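Local coordinates for protein putative GTP pyrophosphokinase (Streptococcus mutans, PDB 3L9D) that probably transfers pyrophosphate from ATP to GTP as a member of the RelA/SpoT family, the first step in making the alarmone ppGpp, at residues 37-45 and 78-88; 130-139 and 150-158. One frame throughout, in Å; residues are numbered along the deposited sequence.

How the contacts relate
From the N terminus, the chain passes through helix 37-40 into the long helix 42-64 and then strand 73-78, an outermost strand of a five-stranded mixed sheet. Contact 1 closes this first loop, where 78-88, the end of that strand and most of helix 81-91, returns to 37-45 across 32 intervening residues. Contact 2 opens only after contact 1 has closed, in series. It closes the short loop of a hairpin, ten residues between its segments: strand 132-139, outermost at the other end of the sheet, pairs with strand 150-161. The contact centres lie about 19 Å apart, the nearest atoms about 6 Å. Helix 42-64 connects them, starting in contact 1 and farther along meeting Met131 and Tyr157 of contact 2.

Contact 1 (37-45 and 78-88); sequences WEEFLDPYI and VKPIESIKEKM
Ile81 lays its CG2 methyl over one face of the Trp37 indole, 3.5 Å from the centroid of the five-membered ring and 7° off the ring normal, a well-centred CH-pi contact. Its other arm runs toward the root of the indole, Ile81 CD1 meeting Trp37 CB at 3.4 Å. With CG1 beside the backbone N (chi1 -57°), both branches come down on the same face of the indole. At the rim of the six-membered ring the sulfur of Met88 approaches edge-on, SD to the ring centroid 5.4 Å and 87° off the normal, a Met-aromatic contact. Lys85 adds its aliphatic portion obliquely, CE lying 3.7 Å from Trp37 NE1. Leu41 continues the apolar seam: its CD1 meets Ile84 CD1 tip to tip at 4.0 Å, while CD2 and CG touch Ile81 and Val78. Val78 CG2 then closes the far end against Ile45 CG1 at 3.8 Å. In the next shell, Leu98 of helix 98-101 touches both Trp37 and Met88, and Tyr44 turns its hydroxyl to a hydrogen bond with Thr99. Leu41 O accepts from both Tyr44 N and Ile45 N at the join between the short helix 37-40 and the long helix 42-64. This is an apolar interface in which the N-terminal helices and the turn between them pack on helix 81-91 and on the end of strand 73-78, at the margin of the RelA/SpoT sheet.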
# COMPACT_ATOMS: atom_id res chain seq x y z
N TRP A 37 -17.14 17.03 5.36
CA TRP A 37 -16.24 15.90 5.23
C TRP A 37 -16.78 14.59 5.82
O TRP A 37 -16.70 13.53 5.18
CB TRP A 37 -14.89 16.26 5.84
CG TRP A 37 -14.18 17.32 5.06
CD1 TRP A 37 -14.11 18.65 5.36
CD2 TRP A 37 -13.44 17.14 3.85
NE1 TRP A 37 -13.37 19.31 4.40
CE2 TRP A 37 -12.94 18.41 3.47
CE3 TRP A 37 -13.14 16.03 3.05
CZ2 TRP A 37 -12.17 18.59 2.32
CZ3 TRP A 37 -12.36 16.22 1.90
CH2 TRP A 37 -11.89 17.49 1.55
N GLU A 38 -17.33 14.65 7.02
CA GLU A 38 -17.83 13.44 7.66
C GLU A 38 -18.76 12.65 6.74
O GLU A 38 -18.78 11.42 6.79
CB GLU A 38 -18.55 13.77 8.97
CG GLU A 38 -18.97 12.54 9.75
CD GLU A 38 -19.61 12.87 11.09
OE1 GLU A 38 -20.29 13.92 11.17
OE2 GLU A 38 -19.43 12.09 12.05
N GLU A 39 -19.51 13.35 5.89
CA GLU A 39 -20.41 12.67 4.97
C GLU A 39 -19.71 12.15 3.73
O GLU A 39 -19.95 11.03 3.29
CB GLU A 39 -21.55 13.60 4.54
CG GLU A 39 -22.28 13.08 3.31
CD GLU A 39 -23.34 14.03 2.80
OE1 GLU A 39 -23.64 13.99 1.58
OE2 GLU A 39 -23.88 14.82 3.61
N PHE A 40 -18.86 12.98 3.14
CA PHE A 40 -18.17 12.61 1.91
C PHE A 40 -17.27 11.41 2.18
O PHE A 40 -17.15 10.52 1.35
CB PHE A 40 -17.35 13.79 1.38
CG PHE A 40 -16.30 13.40 0.37
CD1 PHE A 40 -16.60 13.33 -0.96
CD2 PHE A 40 -15.00 13.11 0.78
CE1 PHE A 40 -15.64 12.97 -1.88
CE2 PHE A 40 -14.04 12.75 -0.12
CZ PHE A 40 -14.36 12.67 -1.47
N LEU A 41 -16.69 11.38 3.37
CA LEU A 41 -15.70 10.37 3.70
C LEU A 41 -16.31 9.02 4.06
O LEU A 41 -15.60 8.01 4.15
CB LEU A 41 -14.82 10.87 4.85
CG LEU A 41 -13.37 11.23 4.51
CD1 LEU A 41 -13.14 11.38 3.02
CD2 LEU A 41 -12.92 12.48 5.23
N ASP A 42 -17.63 8.98 4.25
CA ASP A 42 -18.24 7.79 4.82
C ASP A 42 -18.02 6.52 4.01
O ASP A 42 -17.68 5.48 4.56
CB ASP A 42 -19.73 7.97 5.08
CG ASP A 42 -20.34 6.76 5.76
OD1 ASP A 42 -20.88 5.88 5.03
OD2 ASP A 42 -20.24 6.66 7.01
N PRO A 43 -18.23 6.59 2.69
CA PRO A 43 -18.03 5.38 1.88
C PRO A 43 -16.56 4.92 1.80
O PRO A 43 -16.29 3.79 1.40
CB PRO A 43 -18.53 5.80 0.50
CG PRO A 43 -19.26 7.09 0.71
CD PRO A 43 -18.66 7.74 1.89
N TYR A 44 -15.62 5.80 2.14
CA TYR A 44 -14.21 5.44 2.15
C TYR A 44 -13.85 4.75 3.44
O TYR A 44 -13.01 3.85 3.47
CB TYR A 44 -13.31 6.67 1.96
CG TYR A 44 -13.45 7.34 0.62
CD1 TYR A 44 -12.62 7.01 -0.45
CD2 TYR A 44 -14.42 8.30 0.41
CE1 TYR A 44 -12.75 7.63 -1.68
CE2 TYR A 44 -14.56 8.92 -0.79
CZ TYR A 44 -13.73 8.58 -1.83
OH TYR A 44 -13.88 9.22 -3.03
N ILE A 45 -14.49 5.18 4.52
CA ILE A 45 -14.31 4.52 5.79
C ILE A 45 -14.80 3.08 5.71
O ILE A 45 -14.13 2.15 6.19
CB ILE A 45 -15.04 5.26 6.93
CG1 ILE A 45 -14.30 6.57 7.24
CG2 ILE A 45 -15.12 4.36 8.17
CD1 ILE A 45 -15.17 7.65 7.80
N VAL A 78 -8.21 5.78 6.12
CA VAL A 78 -8.64 6.84 5.25
C VAL A 78 -7.65 7.98 5.40
O VAL A 78 -7.17 8.25 6.50
CB VAL A 78 -10.05 7.30 5.59
CG1 VAL A 78 -10.49 8.41 4.66
CG2 VAL A 78 -11.01 6.13 5.48
N LYS A 79 -7.32 8.64 4.30
CA LYS A 79 -6.36 9.74 4.33
C LYS A 79 -6.98 10.90 5.09
O LYS A 79 -8.14 11.23 4.87
CB LYS A 79 -5.98 10.13 2.91
CG LYS A 79 -5.21 11.42 2.82
CD LYS A 79 -4.87 11.78 1.38
CE LYS A 79 -3.74 10.93 0.84
NZ LYS A 79 -2.77 11.79 0.12
N PRO A 80 -6.21 11.53 6.00
CA PRO A 80 -6.73 12.59 6.88
C PRO A 80 -7.21 13.81 6.10
O PRO A 80 -6.67 14.11 5.03
CB PRO A 80 -5.51 12.97 7.74
CG PRO A 80 -4.56 11.80 7.62
CD PRO A 80 -4.77 11.29 6.22
N ILE A 81 -8.20 14.53 6.64
CA ILE A 81 -8.78 15.67 5.93
C ILE A 81 -7.76 16.72 5.46
O ILE A 81 -7.94 17.33 4.39
CB ILE A 81 -9.88 16.37 6.75
CG1 ILE A 81 -10.98 15.37 7.13
CG2 ILE A 81 -10.47 17.53 5.96
CD1 ILE A 81 -12.19 15.97 7.84
N GLU A 82 -6.71 16.94 6.24
CA GLU A 82 -5.69 17.93 5.90
C GLU A 82 -4.87 17.48 4.70
O GLU A 82 -4.50 18.28 3.83
CB GLU A 82 -4.76 18.18 7.09
CG GLU A 82 -5.39 18.96 8.24
CD GLU A 82 -6.27 18.10 9.16
OE1 GLU A 82 -6.03 16.87 9.24
OE2 GLU A 82 -7.19 18.66 9.80
N SER A 83 -4.59 16.19 4.65
CA SER A 83 -3.80 15.64 3.56
C SER A 83 -4.60 15.67 2.26
O SER A 83 -4.03 15.91 1.19
CB SER A 83 -3.33 14.23 3.88
OG SER A 83 -2.66 14.21 5.13
N ILE A 84 -5.90 15.44 2.34
CA ILE A 84 -6.73 15.56 1.15
C ILE A 84 -6.64 16.99 0.59
O ILE A 84 -6.43 17.18 -0.60
CB ILE A 84 -8.21 15.16 1.38
CG1 ILE A 84 -8.31 13.76 2.00
CG2 ILE A 84 -8.97 15.22 0.06
CD1 ILE A 84 -9.73 13.28 2.25
N LYS A 85 -6.78 17.98 1.47
CA LYS A 85 -6.81 19.38 1.05
C LYS A 85 -5.51 19.78 0.38
O LYS A 85 -5.52 20.49 -0.62
CB LYS A 85 -7.10 20.30 2.24
CG LYS A 85 -8.55 20.29 2.69
CD LYS A 85 -8.73 21.02 4.00
CE LYS A 85 -10.20 21.17 4.34
NZ LYS A 85 -10.42 21.69 5.72
N GLU A 86 -4.40 19.32 0.94
CA GLU A 86 -3.11 19.59 0.33
C GLU A 86 -3.07 18.99 -1.06
O GLU A 86 -2.76 19.68 -2.04
CB GLU A 86 -1.98 19.03 1.19
CG GLU A 86 -0.65 19.72 0.94
CD GLU A 86 -0.74 21.23 1.19
OE1 GLU A 86 -0.06 22.00 0.48
OE2 GLU A 86 -1.50 21.63 2.09
N LYS A 87 -3.39 17.71 -1.16
CA LYS A 87 -3.37 17.06 -2.45
C LYS A 87 -4.28 17.81 -3.43
O LYS A 87 -4.00 17.86 -4.62
CB LYS A 87 -3.77 15.59 -2.32
N MET A 88 -5.34 18.42 -2.91
CA MET A 88 -6.29 19.15 -3.76
C MET A 88 -5.65 20.41 -4.32
O MET A 88 -5.79 20.74 -5.50
CB MET A 88 -7.55 19.52 -2.98
CG MET A 88 -8.52 18.38 -2.74
SD MET A 88 -9.86 18.90 -1.64
CE MET A 88 -10.89 19.81 -2.79

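Contact 2 (130-139 and 150-158); sequences DMKVIQERDY and SYHVIVEYP
Tyr151 OH donates to Glu136 OE1 at 2.6 Å, the shortest polar bond across the two strands; the acceptor uses its anti lone pair, the one away from OE2. The carboxylate and phenol planes stand 58° apart, and Glu136 OE2 has its own salt bridge to Arg126 of helix 117-126. Tyr151 reaches this position with CG opposite the backbone N (chi1 -160°), which swings the ring beneath the opposing strand: Arg137 O lies over one face, toward its rim, and Asp138 CB packs 3.5 Å from Tyr151 CE1. The backbones form an antiparallel beta hairpin at the edge of the sheet, with strand axes at 144°. A classic beta bulge breaks the ladder, where Ile134 and Gln135 both oppose Ile154. Ile154 O takes a nearly straight bond from Ile134 N (2.9 Å) and a weak one from Gln135 N. On the face shared with Gln135, the edge of Tyr139 meets the face of His152 in a T-shaped pair, centroids 4.7 Å apart, Tyr139 CE2 over the imidazole centre. A water beside this pair accepts from Arg137 NH1 and bonds Tyr139 OH at 2.7 Å, while His152 NE2 is held by Tyr148. Gln135 NE2 lies 3.5 Å above the plane of the Arg137 guanidinium, over its centre; Gln103 bonds Gln135 OE1 and a second water accepts from NE2, which helps to set the amide's rotation.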
# COMPACT_ATOMS: atom_id res chain seq x y z
N ASP A 130 -14.53 -8.20 -7.40
CA ASP A 130 -15.24 -7.26 -6.53
C ASP A 130 -14.57 -5.89 -6.50
O ASP A 130 -14.93 -5.04 -5.70
CB ASP A 130 -15.36 -7.80 -5.11
CG ASP A 130 -14.02 -7.93 -4.41
OD1 ASP A 130 -12.98 -8.10 -5.10
OD2 ASP A 130 -14.01 -7.89 -3.15
N MET A 131 -13.59 -5.72 -7.36
CA MET A 131 -12.92 -4.45 -7.54
C MET A 131 -12.30 -4.58 -8.91
O MET A 131 -12.18 -5.68 -9.44
CB MET A 131 -11.86 -4.21 -6.46
CG MET A 131 -10.67 -5.16 -6.52
SD MET A 131 -9.62 -5.21 -5.04
CE MET A 131 -10.74 -5.95 -3.86
N LYS A 132 -11.90 -3.46 -9.49
CA LYS A 132 -11.20 -3.49 -10.76
C LYS A 132 -9.88 -2.72 -10.63
O LYS A 132 -9.86 -1.57 -10.16
CB LYS A 132 -12.08 -2.90 -11.86
CG LYS A 132 -11.53 -3.13 -13.27
CD LYS A 132 -10.81 -1.90 -13.83
CE LYS A 132 -10.13 -2.21 -15.18
NZ LYS A 132 -9.90 -0.97 -15.96
N VAL A 133 -8.78 -3.36 -11.03
CA VAL A 133 -7.48 -2.70 -11.08
C VAL A 133 -7.43 -1.67 -12.23
O VAL A 133 -7.66 -2.01 -13.37
CB VAL A 133 -6.36 -3.75 -11.22
CG1 VAL A 133 -5.01 -3.09 -11.32
CG2 VAL A 133 -6.42 -4.71 -10.05
N ILE A 134 -7.15 -0.40 -11.92
CA ILE A 134 -7.13 0.61 -12.98
C ILE A 134 -5.80 1.31 -13.15
O ILE A 134 -5.63 2.07 -14.11
CB ILE A 134 -8.18 1.72 -12.78
CG1 ILE A 134 -7.90 2.48 -11.50
CG2 ILE A 134 -9.60 1.15 -12.83
CD1 ILE A 134 -8.61 3.78 -11.43
N GLN A 135 -4.86 1.07 -12.24
CA GLN A 135 -3.54 1.63 -12.41
C GLN A 135 -2.50 0.87 -11.60
O GLN A 135 -2.74 0.51 -10.46
CB GLN A 135 -3.55 3.09 -12.02
CG GLN A 135 -2.33 3.85 -12.43
CD GLN A 135 -2.23 5.16 -11.72
OE1 GLN A 135 -2.64 6.20 -12.24
NE2 GLN A 135 -1.67 5.14 -10.51
N GLU A 136 -1.34 0.61 -12.20
CA GLU A 136 -0.22 0.03 -11.46
C GLU A 136 1.03 0.88 -11.63
O GLU A 136 1.25 1.44 -12.68
CB GLU A 136 0.06 -1.41 -11.91
CG GLU A 136 -1.13 -2.32 -11.82
CD GLU A 136 -0.77 -3.76 -12.12
OE1 GLU A 136 0.40 -4.15 -11.88
OE2 GLU A 136 -1.66 -4.49 -12.59
N ARG A 137 1.83 0.98 -10.58
CA ARG A 137 3.10 1.69 -10.67
C ARG A 137 4.18 0.97 -9.89
O ARG A 137 4.06 0.76 -8.69
CB ARG A 137 2.95 3.11 -10.15
CG ARG A 137 2.25 4.04 -11.09
CD ARG A 137 2.18 5.41 -10.47
NE ARG A 137 1.54 6.37 -11.35
CZ ARG A 137 1.03 7.52 -10.94
NH1 ARG A 137 1.07 7.84 -9.64
NH2 ARG A 137 0.45 8.34 -11.81
N ASP A 138 5.25 0.60 -10.58
CA ASP A 138 6.26 -0.26 -10.00
C ASP A 138 7.40 0.60 -9.46
O ASP A 138 8.11 1.22 -10.24
CB ASP A 138 6.75 -1.25 -11.06
CG ASP A 138 7.70 -2.28 -10.50
OD1 ASP A 138 8.50 -1.91 -9.62
OD2 ASP A 138 7.66 -3.46 -10.92
N TYR A 139 7.56 0.67 -8.14
CA TYR A 139 8.73 1.34 -7.58
C TYR A 139 9.63 0.35 -6.89
O TYR A 139 10.32 0.69 -5.94
CB TYR A 139 8.35 2.43 -6.59
CG TYR A 139 7.44 3.51 -7.13
CD1 TYR A 139 7.95 4.61 -7.82
CD2 TYR A 139 6.07 3.44 -6.92
CE1 TYR A 139 7.11 5.61 -8.28
CE2 TYR A 139 5.23 4.43 -7.38
CZ TYR A 139 5.75 5.51 -8.07
OH TYR A 139 4.90 6.50 -8.53
N SER A 150 8.44 0.33 -3.40
CA SER A 150 7.06 -0.00 -3.12
C SER A 150 6.35 -0.28 -4.43
O SER A 150 6.86 0.02 -5.49
CB SER A 150 6.39 1.15 -2.37
OG SER A 150 5.09 0.80 -1.97
N TYR A 151 5.16 -0.87 -4.36
CA TYR A 151 4.36 -1.08 -5.55
C TYR A 151 2.95 -0.53 -5.33
O TYR A 151 2.28 -0.91 -4.37
CB TYR A 151 4.31 -2.58 -5.90
CG TYR A 151 3.92 -2.84 -7.33
CD1 TYR A 151 4.86 -3.28 -8.25
CD2 TYR A 151 2.61 -2.65 -7.77
CE1 TYR A 151 4.52 -3.53 -9.55
CE2 TYR A 151 2.26 -2.89 -9.10
CZ TYR A 151 3.22 -3.33 -9.98
OH TYR A 151 2.90 -3.56 -11.30
N HIS A 152 2.50 0.36 -6.21
CA HIS A 152 1.21 1.01 -6.01
C HIS A 152 0.15 0.52 -6.96
O HIS A 152 0.36 0.53 -8.16
CB HIS A 152 1.33 2.52 -6.16
CG HIS A 152 2.33 3.14 -5.23
ND1 HIS A 152 2.41 4.50 -5.03
CD2 HIS A 152 3.30 2.59 -4.46
CE1 HIS A 152 3.38 4.76 -4.17
NE2 HIS A 152 3.94 3.62 -3.82
N VAL A 153 -1.00 0.11 -6.42
CA VAL A 153 -2.14 -0.31 -7.23
C VAL A 153 -3.35 0.54 -6.89
O VAL A 153 -3.65 0.74 -5.72
CB VAL A 153 -2.50 -1.79 -6.96
CG1 VAL A 153 -3.66 -2.19 -7.83
CG2 VAL A 153 -1.29 -2.69 -7.20
N ILE A 154 -4.04 1.05 -7.90
CA ILE A 154 -5.26 1.78 -7.67
C ILE A 154 -6.42 0.90 -8.12
O ILE A 154 -6.37 0.29 -9.20
CB ILE A 154 -5.27 3.14 -8.39
CG1 ILE A 154 -4.07 4.00 -7.96
CG2 ILE A 154 -6.59 3.88 -8.14
CD1 ILE A 154 -3.93 4.19 -6.45
N VAL A 155 -7.43 0.80 -7.27
CA VAL A 155 -8.58 -0.01 -7.56
C VAL A 155 -9.85 0.83 -7.42
O VAL A 155 -9.93 1.70 -6.56
CB VAL A 155 -8.65 -1.28 -6.67
CG1 VAL A 155 -7.49 -2.24 -7.00
CG2 VAL A 155 -8.68 -0.93 -5.15
N GLU A 156 -10.80 0.59 -8.33
CA GLU A 156 -12.16 1.10 -8.17
C GLU A 156 -12.91 0.06 -7.38
O GLU A 156 -12.93 -1.13 -7.74
CB GLU A 156 -12.85 1.26 -9.51
CG GLU A 156 -12.36 2.37 -10.36
CD GLU A 156 -13.10 2.43 -11.68
OE1 GLU A 156 -14.05 1.64 -11.88
OE2 GLU A 156 -12.73 3.29 -12.51
N TYR A 157 -13.55 0.50 -6.30
CA TYR A 157 -14.24 -0.39 -5.39
C TYR A 157 -15.66 0.09 -5.19
O TYR A 157 -15.87 1.23 -4.75
CB TYR A 157 -13.50 -0.46 -4.05
CG TYR A 157 -14.11 -1.47 -3.13
CD1 TYR A 157 -13.86 -2.83 -3.32
CD2 TYR A 157 -14.95 -1.09 -2.10
CE1 TYR A 157 -14.43 -3.78 -2.47
CE2 TYR A 157 -15.54 -2.04 -1.26
CZ TYR A 157 -15.26 -3.38 -1.45
OH TYR A 157 -15.82 -4.32 -0.64
N PRO A 158 -16.64 -0.74 -5.55
CA PRO A 158 -18.04 -0.38 -5.33
C PRO A 158 -18.43 -0.63 -3.89
O PRO A 158 -18.32 -1.76 -3.40
CB PRO A 158 -18.80 -1.32 -6.26
CG PRO A 158 -17.79 -1.75 -7.29
CD PRO A 158 -16.51 -1.83 -6.53
O HOH W 1 -0.33 3.86 -8.34
O HOH W 2 2.60 6.86 -7.26